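Long-range contacts in peroxisomal acyl-CoA oxidase 1A (Solanum lycopersicum, PDB 2FON), which probably oxidises acyl-CoA in peroxisomal fatty acid beta-oxidation, using bound FAD as cofactor: residues L198-S202 with M256-V260; F506-S510 with A544-L548. One frame throughout, in Å; residues are numbered along the deposited sequence.

Contact 1 (L198-S202 with M256-V260); sequences LGKVS and MDNGV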
loop_
_atom_site.group_PDB
_atom_site.type_symbol
_atom_site.label_atom_id
_atom_site.label_comp_id
_atom_site.label_asym_id
_atom_site.label_seq_id
_atom_site.Cartn_x
_atom_site.Cartn_y
_atom_site.Cartn_z
ATOM N N LEU B 198 -18.190 -4.172 19.612
ATOM C CA LEU B 198 -18.094 -4.222 21.060
ATOM C C LEU B 198 -18.044 -2.834 21.621
ATOM O O LEU B 198 -18.555 -2.584 22.676
ATOM C CB LEU B 198 -16.835 -4.988 21.399
ATOM C CG LEU B 198 -16.278 -4.904 22.794
ATOM C CD1 LEU B 198 -17.131 -5.679 23.709
ATOM C CD2 LEU B 198 -14.817 -5.449 22.724
ATOM N N GLY B 199 -17.386 -1.932 20.913
ATOM C CA GLY B 199 -17.264 -0.552 21.326
ATOM C C GLY B 199 -18.513 -0.013 21.973
ATOM O O GLY B 199 -18.472 0.352 23.127
ATOM N N LYS B 200 -19.628 -0.018 21.235
ATOM C CA LYS B 200 -20.864 0.717 21.586
ATOM C C LYS B 200 -22.135 -0.106 21.416
ATOM O O LYS B 200 -23.055 -0.004 22.214
ATOM C CB LYS B 200 -20.994 1.970 20.700
ATOM C CG LYS B 200 -19.880 3.013 20.865
ATOM C CD LYS B 200 -20.019 3.775 22.161
ATOM C CE LYS B 200 -18.702 3.748 22.919
ATOM N NZ LYS B 200 -18.763 4.382 24.292
ATOM N N VAL B 201 -22.188 -0.919 20.373
ATOM C CA VAL B 201 -23.410 -1.622 20.031
ATOM C C VAL B 201 -23.698 -2.888 20.824
ATOM O O VAL B 201 -24.753 -3.013 21.359
ATOM C CB VAL B 201 -23.459 -1.983 18.581
ATOM C CG1 VAL B 201 -24.935 -2.413 18.226
ATOM C CG2 VAL B 201 -23.016 -0.823 17.737
ATOM N N SER B 202 -22.777 -3.827 20.886
ATOM C CA SER B 202 -23.035 -5.102 21.501
ATOM C C SER B 202 -23.598 -5.126 22.924
ATOM O O SER B 202 -23.051 -4.465 23.844
ATOM C CB SER B 202 -21.729 -5.872 21.560
ATOM O OG SER B 202 -21.638 -6.748 20.480
ATOM N N MET B 256 -17.215 1.060 12.075
ATOM C CA MET B 256 -17.226 -0.149 12.926
ATOM C C MET B 256 -16.749 0.252 14.342
ATOM O O MET B 256 -15.711 0.958 14.501
ATOM C CB MET B 256 -16.327 -1.259 12.304
ATOM C CG MET B 256 -16.084 -2.461 13.150
ATOM S SD MET B 256 -17.515 -3.563 13.124
ATOM C CE MET B 256 -17.270 -4.511 11.577
ATOM N N ASP B 257 -17.497 -0.156 15.353
ATOM C CA ASP B 257 -17.105 0.180 16.720
ATOM C C ASP B 257 -16.184 -0.864 17.367
ATOM O O ASP B 257 -16.645 -1.621 18.213
ATOM C CB ASP B 257 -18.335 0.455 17.627
ATOM C CG ASP B 257 -19.422 -0.658 17.560
ATOM O OD1 ASP B 257 -19.817 -1.134 16.443
ATOM O OD2 ASP B 257 -19.894 -1.046 18.655
ATOM N N ASN B 258 -14.913 -0.900 16.971
ATOM C CA ASN B 258 -13.960 -1.834 17.518
ATOM C C ASN B 258 -13.652 -1.481 18.994
ATOM O O ASN B 258 -13.364 -0.335 19.355
ATOM C CB ASN B 258 -12.680 -1.824 16.688
ATOM C CG ASN B 258 -12.906 -2.257 15.242
ATOM O OD1 ASN B 258 -13.198 -1.422 14.354
ATOM N ND2 ASN B 258 -12.798 -3.574 14.988
ATOM N N GLY B 259 -13.686 -2.478 19.854
ATOM C CA GLY B 259 -13.740 -2.185 21.271
ATOM C C GLY B 259 -12.542 -2.523 22.135
ATOM O O GLY B 259 -11.709 -3.389 21.798
ATOM N N VAL B 260 -12.468 -1.813 23.248
ATOM C CA VAL B 260 -11.582 -2.161 24.305
ATOM C C VAL B 260 -12.537 -2.588 25.379
ATOM O O VAL B 260 -13.598 -2.005 25.522
ATOM C CB VAL B 260 -10.773 -0.941 24.778
ATOM C CG1 VAL B 260 -11.698 0.281 25.019
ATOM C CG2 VAL B 260 -10.015 -1.267 26.025
#

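Contact 2 (F506-S510 with A544-L548); sequences FEARS and AHCQL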
loop_
_atom_site.group_PDB
_atom_site.type_symbol
_atom_site.label_atom_id
_atom_site.label_comp_id
_atom_site.label_asym_id
_atom_site.label_seq_id
_atom_site.Cartn_x
_atom_site.Cartn_y
_atom_site.Cartn_z
ATOM N N PHE B 506 5.574 -25.717 -11.785
ATOM C CA PHE B 506 5.282 -25.255 -10.442
ATOM C C PHE B 506 5.537 -26.300 -9.356
ATOM O O PHE B 506 5.932 -25.979 -8.224
ATOM C CB PHE B 506 3.852 -24.741 -10.383
ATOM C CG PHE B 506 3.718 -23.319 -10.809
ATOM C CD1 PHE B 506 3.584 -22.993 -12.154
ATOM C CD2 PHE B 506 3.780 -22.309 -9.877
ATOM C CE1 PHE B 506 3.516 -21.670 -12.555
ATOM C CE2 PHE B 506 3.708 -20.976 -10.269
ATOM C CZ PHE B 506 3.573 -20.667 -11.607
ATOM N N GLU B 507 5.295 -27.556 -9.726
ATOM C CA GLU B 507 5.538 -28.700 -8.865
ATOM C C GLU B 507 7.017 -28.827 -8.592
ATOM O O GLU B 507 7.429 -28.946 -7.442
ATOM C CB GLU B 507 4.992 -29.966 -9.511
ATOM C CG GLU B 507 3.461 -30.091 -9.411
ATOM C CD GLU B 507 2.891 -31.419 -9.943
ATOM O OE1 GLU B 507 1.714 -31.697 -9.656
ATOM O OE2 GLU B 507 3.577 -32.201 -10.651
ATOM N N ALA B 508 7.820 -28.743 -9.648
ATOM C CA ALA B 508 9.273 -28.887 -9.522
ATOM C C ALA B 508 9.804 -27.821 -8.585
ATOM O O ALA B 508 10.398 -28.120 -7.546
ATOM C CB ALA B 508 9.942 -28.786 -10.877
ATOM N N ARG B 509 9.537 -26.577 -8.945
ATOM C CA ARG B 509 9.924 -25.449 -8.148
ATOM C C ARG B 509 9.643 -25.657 -6.647
ATOM O O ARG B 509 10.515 -25.423 -5.794
ATOM C CB ARG B 509 9.180 -24.222 -8.641
ATOM C CG ARG B 509 9.431 -22.998 -7.768
ATOM C CD ARG B 509 8.209 -22.183 -7.693
ATOM N NE ARG B 509 8.443 -20.877 -7.132
ATOM C CZ ARG B 509 7.436 -20.048 -6.849
ATOM N NH1 ARG B 509 6.188 -20.424 -7.124
ATOM N NH2 ARG B 509 7.665 -18.851 -6.293
ATOM N N SER B 510 8.418 -26.072 -6.333
ATOM C CA SER B 510 8.016 -26.184 -4.956
ATOM C C SER B 510 8.741 -27.352 -4.278
ATOM O O SER B 510 9.366 -27.189 -3.217
ATOM C CB SER B 510 6.494 -26.291 -4.860
ATOM O OG SER B 510 6.100 -26.560 -3.527
ATOM N N ALA B 544 5.607 -20.599 -2.560
ATOM C CA ALA B 544 5.683 -21.385 -3.810
ATOM C C ALA B 544 4.604 -22.510 -3.892
ATOM O O ALA B 544 3.928 -22.692 -4.926
ATOM C CB ALA B 544 7.094 -21.952 -3.995
ATOM N N HIS B 545 4.446 -23.221 -2.774
ATOM C CA HIS B 545 3.409 -24.242 -2.610
ATOM C C HIS B 545 2.002 -23.700 -2.778
ATOM O O HIS B 545 1.196 -24.291 -3.504
ATOM C CB HIS B 545 3.571 -24.968 -1.274
ATOM C CG HIS B 545 2.426 -25.868 -0.923
ATOM N ND1 HIS B 545 2.204 -27.084 -1.548
ATOM C CD2 HIS B 545 1.454 -25.742 0.016
ATOM C CE1 HIS B 545 1.134 -27.654 -1.023
ATOM N NE2 HIS B 545 0.652 -26.856 -0.077
ATOM N N CYS B 546 1.705 -22.584 -2.120
ATOM C CA CYS B 546 0.405 -21.961 -2.284
ATOM C C CYS B 546 0.111 -21.538 -3.731
ATOM O O CYS B 546 -0.989 -21.740 -4.246
ATOM C CB CYS B 546 0.229 -20.797 -1.319
ATOM S SG CYS B 546 0.275 -21.379 0.447
ATOM N N GLN B 547 1.114 -20.963 -4.374
ATOM C CA GLN B 547 1.039 -20.544 -5.754
ATOM C C GLN B 547 0.710 -21.739 -6.594
ATOM O O GLN B 547 -0.055 -21.620 -7.550
ATOM C CB GLN B 547 2.362 -19.935 -6.172
ATOM C CG GLN B 547 2.500 -18.503 -5.675
ATOM C CD GLN B 547 3.842 -17.870 -5.972
ATOM O OE1 GLN B 547 4.861 -18.523 -6.021
ATOM N NE2 GLN B 547 3.843 -16.611 -6.151
ATOM N N LEU B 548 1.251 -22.896 -6.211
ATOM C CA LEU B 548 1.041 -24.106 -6.949
ATOM C C LEU B 548 -0.405 -24.562 -6.748
ATOM O O LEU B 548 -1.051 -25.065 -7.660
ATOM C CB LEU B 548 2.046 -25.198 -6.526
ATOM C CG LEU B 548 1.637 -26.644 -6.854
ATOM C CD1 LEU B 548 1.558 -26.868 -8.349
ATOM C CD2 LEU B 548 2.534 -27.669 -6.235
#

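Contact 1 (L198-S202 with M256-V260)
D257 meets the loop G199-V201 in the beta domain shared by acyl-CoA oxidases and dehydrogenases. It is the centre of an inverse gamma turn that leads into strand 258-263. The loop follows the antiparallel neighbour strand 192-196. The tight part of the contact is the D257 carboxylate together with the backbones of G199 and G259. CG of D257 sits between the backbone N and the carbonyl carbon (chi1 50°), which turns the carboxylate to the loop. D257 OD2 accepts from two successive amides, K200 N at 2.8 Å and V201 N at 2.9 Å. The D257 backbone adds a third bond, from G199 N to D257 O at 2.8 Å. With an alanine here, the amides of K200 and V201 would probably lose their shared acceptor, and the loop would be freer to shift. The CA atoms of G199 and G259 approach to 3.9 Å, and a CB on either would run into the other segment. L198 CD2 packs 3.7 Å from G259 CA. The thinner side is also buried. There the K200 chain leaves the contact, and K200 NZ is hydrogen-bonded to S660 O of the second subunit. The CB atoms of N258 and V260 point away from the loop; N258 ND2 is hydrogen-bonded to W194 O, and the N258 side chain touches FAD. At D257 OD2, K200 N meets the anti lone pair, whereas V201 N comes from the syn side, 34° out of the carboxylate plane.

Contact 2 (F506-S510 with A544-L548)
R509 and Q547 make the polar link between helices 499-521 and 535-558. The guanidinium points end-on at one amide oxygen. R509 NH1 lies 2.6 Å and R509 NH2 2.8 Å from Q547 OE1, both as hydrogen bonds. The oxygen lies nearly in the guanidinium plane, and the two flat groups are turned 35° apart. With CG anti to the backbone N (chi1 175°), the R509 chain runs across to the other helix. NH2 also forms a salt bridge with D589, so two partners fix the turn of the group. One face of the guanidinium is met by an apolar group: A544 CB stands over its centre, 3.4 Å from R509 CZ. The apolar packing is made by L548. L548 CD1 touches F506 CB at 3.7 Å and E507 CG at 3.9 Å. The E507 carboxylate forms a salt bridge with R479. S510 OG packs 3.7 Å from H545 CB, and Y476 OH is hydrogen-bonded to both S510 OG and H545 ND1. The segment axes pass 9.0 Å apart at 162°, a nearly antiparallel helix pair in the helical C-terminal region of the acyl-CoA oxidase family.

How the contacts relate
Both contacts are buried, but they lie on opposite sides of the chain's centre. Their centres are about 42 Å apart and their nearest atoms about 26 Å, so they do not touch. They follow each other along the chain and share no helix or strand. Contact 1 joins a loop to a segment that runs into strand 258-263 of the middle domain. Its polar bonds all use backbone amides as donors. It supplies N258 to the FAD pocket and reaches the second subunit through K200 and V260. Contact 2 joins two helices in the acyl-CoA oxidase range, away from the annotated sites. There the helix backbones bond within themselves, and side chains make the bonds and packing between the helices.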